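Local coordinates for protein beta-fructofuranosidase, insoluble isoenzyme CWINV1 (Arabidopsis thaliana, PDB 2OXB) that hydrolyses sucrose and 1-kestose and, less readily, neokestose and levan in the plant cell wall, releasing terminal beta-D-fructofuranosyl residues, at residues A131-A134 with V135-I138; F280-A284 with K285-I289; E296-V300 with E301-E305. The protein carries 1 engineered substitution. All coordinates share one frame; numbering follows the deposited sequence.

Contact 1 (A131-A134 with V135-I138); sequences APDA and VNGI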
loop_
_atom_site.group_PDB
_atom_site.type_symbol
_atom_site.label_atom_id
_atom_site.label_comp_id
_atom_site.label_asym_id
_atom_site.label_seq_id
_atom_site.Cartn_x
_atom_site.Cartn_y
_atom_site.Cartn_z
ATOM N N ALA A 131 5.773 17.637 22.029
ATOM C CA ALA A 131 5.961 18.777 21.165
ATOM C C ALA A 131 7.421 19.166 21.045
ATOM O O ALA A 131 8.205 18.992 21.977
ATOM C CB ALA A 131 5.157 19.948 21.696
ATOM N N PRO A 132 7.811 19.685 19.878
ATOM C CA PRO A 132 9.197 20.099 19.675
ATOM C C PRO A 132 9.427 21.385 20.457
ATOM O O PRO A 132 8.627 22.312 20.365
ATOM C CB PRO A 132 9.275 20.287 18.164
ATOM C CG PRO A 132 7.905 20.766 17.821
ATOM C CD PRO A 132 7.019 19.865 18.651
ATOM N N ASP A 133 10.501 21.431 21.241
ATOM C CA ASP A 133 10.807 22.612 22.045
ATOM C C ASP A 133 12.292 22.971 22.019
ATOM O O ASP A 133 13.025 22.528 21.135
ATOM C CB ASP A 133 10.364 22.393 23.492
ATOM C CG ASP A 133 10.953 21.139 24.089
ATOM O OD1 ASP A 133 12.052 20.750 23.639
ATOM O OD2 ASP A 133 10.333 20.552 25.007
ATOM N N ALA A 134 12.730 23.769 22.992
ATOM C CA ALA A 134 14.128 24.197 23.069
ATOM C C ALA A 134 15.068 23.109 23.566
ATOM O O ALA A 134 16.241 23.078 23.190
ATOM C CB ALA A 134 14.251 25.426 23.954
ATOM N N VAL A 135 14.560 22.219 24.411
ATOM C CA VAL A 135 15.388 21.142 24.931
ATOM C C VAL A 135 15.495 19.995 23.916
ATOM O O VAL A 135 16.607 19.636 23.507
ATOM C CB VAL A 135 14.860 20.636 26.309
ATOM C CG1 VAL A 135 13.420 20.156 26.193
ATOM C CG2 VAL A 135 15.764 19.524 26.832
ATOM N N ASN A 136 14.359 19.433 23.492
ATOM C CA ASN A 136 14.380 18.344 22.506
ATOM C C ASN A 136 14.918 18.871 21.175
ATOM O O ASN A 136 15.569 18.147 20.429
ATOM C CB ASN A 136 12.977 17.704 22.319
ATOM C CG ASN A 136 11.946 18.663 21.715
ATOM O OD1 ASN A 136 12.199 19.325 20.706
ATOM N ND2 ASN A 136 10.769 18.713 22.319
ATOM N N GLY A 137 14.637 20.144 20.904
ATOM C CA GLY A 137 15.104 20.802 19.697
ATOM C C GLY A 137 14.986 20.035 18.397
ATOM O O GLY A 137 15.872 19.270 18.027
ATOM N N ILE A 138 13.893 20.258 17.687
ATOM C CA ILE A 138 13.682 19.579 16.432
ATOM C C ILE A 138 12.809 20.406 15.503
ATOM O O ILE A 138 11.926 21.134 15.956
ATOM C CB ILE A 138 13.033 18.193 16.670
ATOM C CG1 ILE A 138 12.175 18.234 17.939
ATOM C CG2 ILE A 138 14.118 17.115 16.761
ATOM C CD1 ILE A 138 11.619 16.893 18.376
#
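The side-chain amide of N136 reaches back over the turn and uses both its ends on the backbone of the preceding residues. Its OD1 accepts the hydrogen of D133 N at 2.8 Å; this bond is fairly straight, but it comes in from beside the C=O rather than from beyond its tip and is tilted out of the carbonyl plane. Its ND2 donates to A131 O at 2.6 Å, a bent and weak bond. Together they are consistent with the amide being this way round. CG of N136 sits between its own backbone N and carbonyl carbon (chi1 65°), and this folds the amide back toward A131 and D133. As modelled, the D133 carboxylate lies nearly parallel to it (planes 15° apart), though the two groups are too close for this to be certain.

Two further bonds close the turn itself. N136 N donates to D133 OD1, an oxygen whose place in the model is less sure, and G137 N reaches D133 O at 2.9 Å in a weak, bent bond. G137 then leaves the turn with a positive phi of 44°.

The apolar part is small: P132 CB rests on I138 CG1 at 3.6 Å. Beyond the turn, P132 packs on A140 and F143, while N136 and I138 lean on Y174 and I172 of strand 168-176. The weak G137 bond closes D133 to G137 in the manner of an alpha-turn, in the surface loop joining strands 121-123 and 157-165 of the GH32 beta-propeller.

Contact 2 (F280-A284 with K285-I289); sequences FFDSA and KNRRI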
loop_
_atom_site.group_PDB
_atom_site.type_symbol
_atom_site.label_atom_id
_atom_site.label_comp_id
_atom_site.label_asym_id
_atom_site.label_seq_id
_atom_site.Cartn_x
_atom_site.Cartn_y
_atom_site.Cartn_z
ATOM N N PHE A 280 -2.541 -2.565 10.668
ATOM C CA PHE A 280 -3.352 -2.652 11.873
ATOM C C PHE A 280 -3.692 -4.115 12.117
ATOM O O PHE A 280 -3.926 -4.868 11.175
ATOM C CB PHE A 280 -4.633 -1.818 11.713
ATOM C CG PHE A 280 -5.848 -2.620 11.358
ATOM C CD1 PHE A 280 -6.525 -3.350 12.338
ATOM C CD2 PHE A 280 -6.304 -2.670 10.048
ATOM C CE1 PHE A 280 -7.635 -4.111 12.019
ATOM C CE2 PHE A 280 -7.417 -3.429 9.719
ATOM C CZ PHE A 280 -8.082 -4.152 10.705
ATOM N N PHE A 281 -3.729 -4.511 13.381
ATOM C CA PHE A 281 -4.023 -5.894 13.734
ATOM C C PHE A 281 -5.506 -6.222 13.839
ATOM O O PHE A 281 -6.233 -5.601 14.631
ATOM C CB PHE A 281 -3.341 -6.241 15.059
ATOM C CG PHE A 281 -3.549 -7.658 15.499
ATOM C CD1 PHE A 281 -3.118 -8.715 14.701
ATOM C CD2 PHE A 281 -4.116 -7.939 16.740
ATOM C CE1 PHE A 281 -3.241 -10.028 15.135
ATOM C CE2 PHE A 281 -4.241 -9.249 17.182
ATOM C CZ PHE A 281 -3.801 -10.296 16.379
ATOM N N ASP A 282 -5.945 -7.200 13.049
ATOM C CA ASP A 282 -7.346 -7.654 13.062
ATOM C C ASP A 282 -7.468 -8.698 14.163
ATOM O O ASP A 282 -6.896 -9.775 14.069
ATOM C CB ASP A 282 -7.726 -8.292 11.708
ATOM C CG ASP A 282 -9.206 -8.704 11.621
ATOM O OD1 ASP A 282 -9.680 -9.521 12.437
ATOM O OD2 ASP A 282 -9.904 -8.203 10.719
ATOM N N SER A 283 -8.211 -8.373 15.209
ATOM C CA SER A 283 -8.398 -9.289 16.324
ATOM C C SER A 283 -9.213 -10.518 15.895
ATOM O O SER A 283 -8.837 -11.659 16.171
ATOM C CB SER A 283 -9.107 -8.557 17.474
ATOM O OG SER A 283 -8.310 -7.500 17.968
ATOM N N ALA A 284 -10.309 -10.255 15.189
ATOM C CA ALA A 284 -11.236 -11.272 14.705
ATOM C C ALA A 284 -10.688 -12.381 13.798
ATOM O O ALA A 284 -11.006 -13.561 13.988
ATOM C CB ALA A 284 -12.417 -10.588 14.008
ATOM N N LYS A 285 -9.889 -12.030 12.803
ATOM C CA LYS A 285 -9.397 -13.057 11.899
ATOM C C LYS A 285 -7.959 -13.448 12.194
ATOM O O LYS A 285 -7.416 -14.388 11.608
ATOM C CB LYS A 285 -9.546 -12.565 10.463
ATOM C CG LYS A 285 -10.921 -11.944 10.195
ATOM C CD LYS A 285 -12.005 -12.980 10.000
ATOM C CE LYS A 285 -11.821 -13.715 8.692
ATOM N NZ LYS A 285 -11.904 -12.794 7.529
ATOM N N ASN A 286 -7.353 -12.730 13.131
ATOM C CA ASN A 286 -5.968 -12.975 13.518
ATOM C C ASN A 286 -5.028 -12.617 12.363
ATOM O O ASN A 286 -3.985 -13.252 12.172
ATOM C CB ASN A 286 -5.775 -14.443 13.896
ATOM C CG ASN A 286 -4.504 -14.682 14.686
ATOM O OD1 ASN A 286 -4.393 -14.265 15.844
ATOM N ND2 ASN A 286 -3.531 -15.351 14.065
ATOM N N ARG A 287 -5.394 -11.598 11.591
ATOM C CA ARG A 287 -4.558 -11.191 10.475
ATOM C C ARG A 287 -4.168 -9.724 10.537
ATOM O O ARG A 287 -4.715 -8.956 11.328
ATOM C CB ARG A 287 -5.257 -11.485 9.148
ATOM C CG ARG A 287 -6.527 -10.722 8.912
ATOM C CD ARG A 287 -7.266 -11.332 7.749
ATOM N NE ARG A 287 -8.152 -10.384 7.080
ATOM C CZ ARG A 287 -9.135 -9.717 7.677
ATOM N NH1 ARG A 287 -9.367 -9.883 8.968
ATOM N NH2 ARG A 287 -9.904 -8.887 6.977
ATOM N N ARG A 288 -3.197 -9.350 9.711
ATOM C CA ARG A 288 -2.731 -7.976 9.647
ATOM C C ARG A 288 -3.139 -7.361 8.309
ATOM O O ARG A 288 -2.698 -7.802 7.245
ATOM C CB ARG A 288 -1.210 -7.933 9.829
ATOM C CG ARG A 288 -0.620 -6.513 9.827
ATOM C CD ARG A 288 0.862 -6.479 10.241
ATOM N NE ARG A 288 1.035 -6.499 11.691
ATOM C CZ ARG A 288 0.785 -5.467 12.493
ATOM N NH1 ARG A 288 0.349 -4.318 11.997
ATOM N NH2 ARG A 288 0.960 -5.583 13.802
ATOM N N ILE A 289 -4.001 -6.352 8.380
ATOM C CA ILE A 289 -4.492 -5.659 7.193
ATOM C C ILE A 289 -3.595 -4.484 6.840
ATOM O O ILE A 289 -3.170 -3.734 7.716
ATOM C CB ILE A 289 -5.918 -5.106 7.402
ATOM C CG1 ILE A 289 -6.956 -6.236 7.339
ATOM C CG2 ILE A 289 -6.233 -4.083 6.324
ATOM C CD1 ILE A 289 -6.841 -7.290 8.420
#
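D282 OD2 comes to the edge of the R287 guanidinium, near its plane, and forms a salt bridge with NH1; the carboxylate itself is turned 58° from that plane. Both atoms are less surely placed, so the pairing is clearer than its exact length. One face of the guanidinium carries I289 CD1, 3.4 Å above its centre, and over the opposite face K285 NZ stands 4.1 Å above the plane. The ring of F281 is met at its edge by N286 OD1, 4.0 Å from F281 CZ, with the amide plane steeply inclined to the ring. F280 and I289 run side by side, and I289 CB approaches CE2 of the F280 ring obliquely.

D282 also organises the turn S283-N286. With CG anti to the backbone N (chi1 -176°), its OD1 takes K285 N at 2.5 Å from above the carboxylate plane. Its carbonyl O receives weak bonds from N286 N and R287 N, while D282 N gives a firm bond to R287 O at 2.7 Å.

Outside the turn, Y30 OH is a second hydrogen-bond partner for the same doubtful D282 OD2, and E334 forms a salt bridge with R287 and a weak, long ion pair with K285. The hairpin places strand 278-282 at the margin of a four-stranded antiparallel sheet, with strand 287-291 paired to strand 316-320 on its other side, and F280, A284, K285 and R287 touch Y30 of strand 29-36 in the neighbouring sheet.

Contact 3 (E296-V300 with E301-E305); sequences ESSSV and EDDVE. With NAG (2-acetamido-2-deoxy-beta-D-glucopyranose), chain C.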
loop_
_atom_site.group_PDB
_atom_site.type_symbol
_atom_site.label_atom_id
_atom_site.label_comp_id
_atom_site.label_asym_id
_atom_site.label_seq_id
_atom_site.Cartn_x
_atom_site.Cartn_y
_atom_site.Cartn_z
ATOM N N GLU A 296 -3.208 10.349 -7.295
ATOM C CA GLU A 296 -4.118 10.502 -8.406
ATOM C C GLU A 296 -3.213 10.815 -9.605
ATOM O O GLU A 296 -2.622 11.891 -9.645
ATOM C CB GLU A 296 -5.022 11.691 -8.139
ATOM C CG GLU A 296 -6.244 11.742 -9.005
ATOM C CD GLU A 296 -7.339 10.840 -8.484
ATOM O OE1 GLU A 296 -7.700 11.018 -7.306
ATOM O OE2 GLU A 296 -7.825 9.971 -9.245
ATOM N N SER A 297 -3.095 9.893 -10.565
ATOM C CA SER A 297 -2.235 10.097 -11.741
ATOM C C SER A 297 -2.761 11.104 -12.769
ATOM O O SER A 297 -2.141 11.311 -13.811
ATOM C CB SER A 297 -1.971 8.761 -12.458
ATOM O OG SER A 297 -1.017 7.959 -11.777
ATOM N N SER A 298 -3.902 11.722 -12.485
ATOM C CA SER A 298 -4.483 12.705 -13.398
ATOM C C SER A 298 -4.057 14.095 -12.974
ATOM O O SER A 298 -3.827 14.353 -11.794
ATOM C CB SER A 298 -6.006 12.637 -13.371
ATOM O OG SER A 298 -6.503 13.248 -12.197
ATOM N N SER A 299 -3.961 14.996 -13.938
ATOM C CA SER A 299 -3.568 16.359 -13.643
ATOM C C SER A 299 -4.573 16.980 -12.677
ATOM O O SER A 299 -5.748 16.640 -12.690
ATOM C CB SER A 299 -3.513 17.176 -14.934
ATOM O OG SER A 299 -4.821 17.476 -15.389
ATOM N N VAL A 300 -4.094 17.896 -11.846
ATOM C CA VAL A 300 -4.934 18.575 -10.876
ATOM C C VAL A 300 -6.104 19.249 -11.559
ATOM O O VAL A 300 -7.208 19.282 -11.020
ATOM C CB VAL A 300 -4.134 19.644 -10.110
ATOM C CG1 VAL A 300 -5.020 20.346 -9.086
ATOM C CG2 VAL A 300 -2.933 18.991 -9.440
ATOM N N GLU A 301 -5.868 19.802 -12.739
ATOM C CA GLU A 301 -6.943 20.460 -13.462
ATOM C C GLU A 301 -8.124 19.478 -13.564
ATOM O O GLU A 301 -9.276 19.884 -13.690
ATOM C CB GLU A 301 -6.431 20.919 -14.844
ATOM C CG GLU A 301 -7.504 21.400 -15.829
ATOM C CD GLU A 301 -7.013 22.498 -16.775
ATOM O OE1 GLU A 301 -7.084 23.685 -16.381
ATOM O OE2 GLU A 301 -6.555 22.180 -17.900
ATOM N N ASP A 302 -7.830 18.182 -13.472
ATOM C CA ASP A 302 -8.867 17.162 -13.531
ATOM C C ASP A 302 -9.537 16.970 -12.173
ATOM O O ASP A 302 -10.765 16.875 -12.088
ATOM C CB ASP A 302 -8.295 15.827 -14.013
ATOM C CG ASP A 302 -8.576 15.580 -15.479
ATOM O OD1 ASP A 302 -9.776 15.626 -15.863
ATOM O OD2 ASP A 302 -7.611 15.335 -16.249
ATOM N N ASP A 303 -8.737 16.909 -11.114
ATOM C CA ASP A 303 -9.282 16.732 -9.777
ATOM C C ASP A 303 -10.265 17.862 -9.521
ATOM O O ASP A 303 -11.266 17.689 -8.817
ATOM C CB ASP A 303 -8.180 16.790 -8.711
ATOM C CG ASP A 303 -7.052 15.795 -8.958
ATOM O OD1 ASP A 303 -7.221 14.871 -9.789
ATOM O OD2 ASP A 303 -5.998 15.942 -8.303
ATOM N N VAL A 304 -9.973 19.022 -10.100
ATOM C CA VAL A 304 -10.836 20.179 -9.919
ATOM C C VAL A 304 -12.088 20.031 -10.781
ATOM O O VAL A 304 -13.172 20.493 -10.416
ATOM C CB VAL A 304 -10.093 21.497 -10.286
ATOM C CG1 VAL A 304 -10.933 22.703 -9.898
ATOM C CG2 VAL A 304 -8.756 21.549 -9.591
ATOM N N GLU A 305 -11.942 19.366 -11.917
ATOM C CA GLU A 305 -13.077 19.189 -12.798
ATOM C C GLU A 305 -13.937 18.001 -12.395
ATOM O O GLU A 305 -15.164 18.097 -12.378
ATOM C CB GLU A 305 -12.612 19.032 -14.240
ATOM C CG GLU A 305 -13.738 19.180 -15.252
ATOM C CD GLU A 305 -13.229 19.289 -16.674
ATOM O OE1 GLU A 305 -12.668 18.286 -17.197
ATOM O OE2 GLU A 305 -13.388 20.386 -17.265
HETATM C C1 NAG C . 1.600 12.138 -6.792
HETATM C C2 NAG C . 2.750 11.492 -7.581
HETATM C C3 NAG C . 3.108 12.283 -8.856
HETATM C C4 NAG C . 1.884 12.760 -9.642
HETATM C C5 NAG C . 0.958 13.458 -8.650
HETATM C C6 NAG C . -0.294 14.116 -9.216
HETATM C C7 NAG C . 4.952 12.238 -6.919
HETATM C C8 NAG C . 4.982 13.534 -6.115
HETATM N N2 NAG C . 3.926 11.409 -6.734
HETATM O O3 NAG C . 3.938 11.494 -9.698
HETATM O O4 NAG C . 2.302 13.668 -10.647
HETATM O O5 NAG C . 0.535 12.515 -7.660
HETATM O O6 NAG C . -0.975 14.851 -8.205
HETATM O O7 NAG C . 5.863 11.998 -7.711
#
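E296 and D303 pass each other in opposite directions at the start of the short helix 300-306, where S299 holds the N-cap position. Their carboxylates are turned 69° apart, and what touches is D303 OD1 against E296 CG, at 3.4 Å. CG of E296 is anti to its backbone N (chi1 -164°) and the chain then bends, leaving E296 OE1 4.6 Å from D303 OD1. Two acids so near would probably repel, but E296 OE2 is in salt bridges with K306 and R498, its OE1 accepts from G310 N, and D303 OD1 has a long, weak ion pair with the same K306. D303 OD2 is weakly bonded to S309 OG, D302 OD2 forms a salt bridge with K453, and S298 OG, close to D303 OD1 but at a poor angle for a bond, is hydrogen-bonded to K306 NZ. Were D303 an alanine, S309 OG would probably lose its weak bond, a gap would open beside E296 CG and K306 would be short of one distant counter-charge.

At the cap, S299 O takes D302 N at 2.7 Å, though that nitrogen is less surely placed, and D303 N at 3.4 Å in a weak bond. V300 and V304, one turn apart, cross obliquely, with V300 CG1 4.0 Å from V304 CG2.

The helix start lies close to the substrate site, the side chain of D303 about 5 Å from that of W16, while the E296 backbone borders a sugar of the N-linked glycan. The first helical bond that is both firm and surely placed is V304 N to V300 O, 2.9 Å, with the donor almost in line with the carbonyl.

How the contacts relate
The three contacts come in series along the chain, all within the GH32 N-terminal domain, and none touches another. Contact 1, in the loop between strands 121-123 and 157-165, lies far out on the surface, its centre about 32 Å from that of the chain and about 36 and 38 Å from the centres of contacts 2 and 3. Contact 2 is the hairpin of the antiparallel sheet 278-282, 287-291, 316-320, 327-331. Helix 300-306 of contact 3 follows that hairpin, yet their centres are about 35 Å apart, on opposite sides of the chain's centre. One short piece of chain therefore spans from a hairpin away from the substrate site to a helix start beside the substrate-binding tryptophan W16.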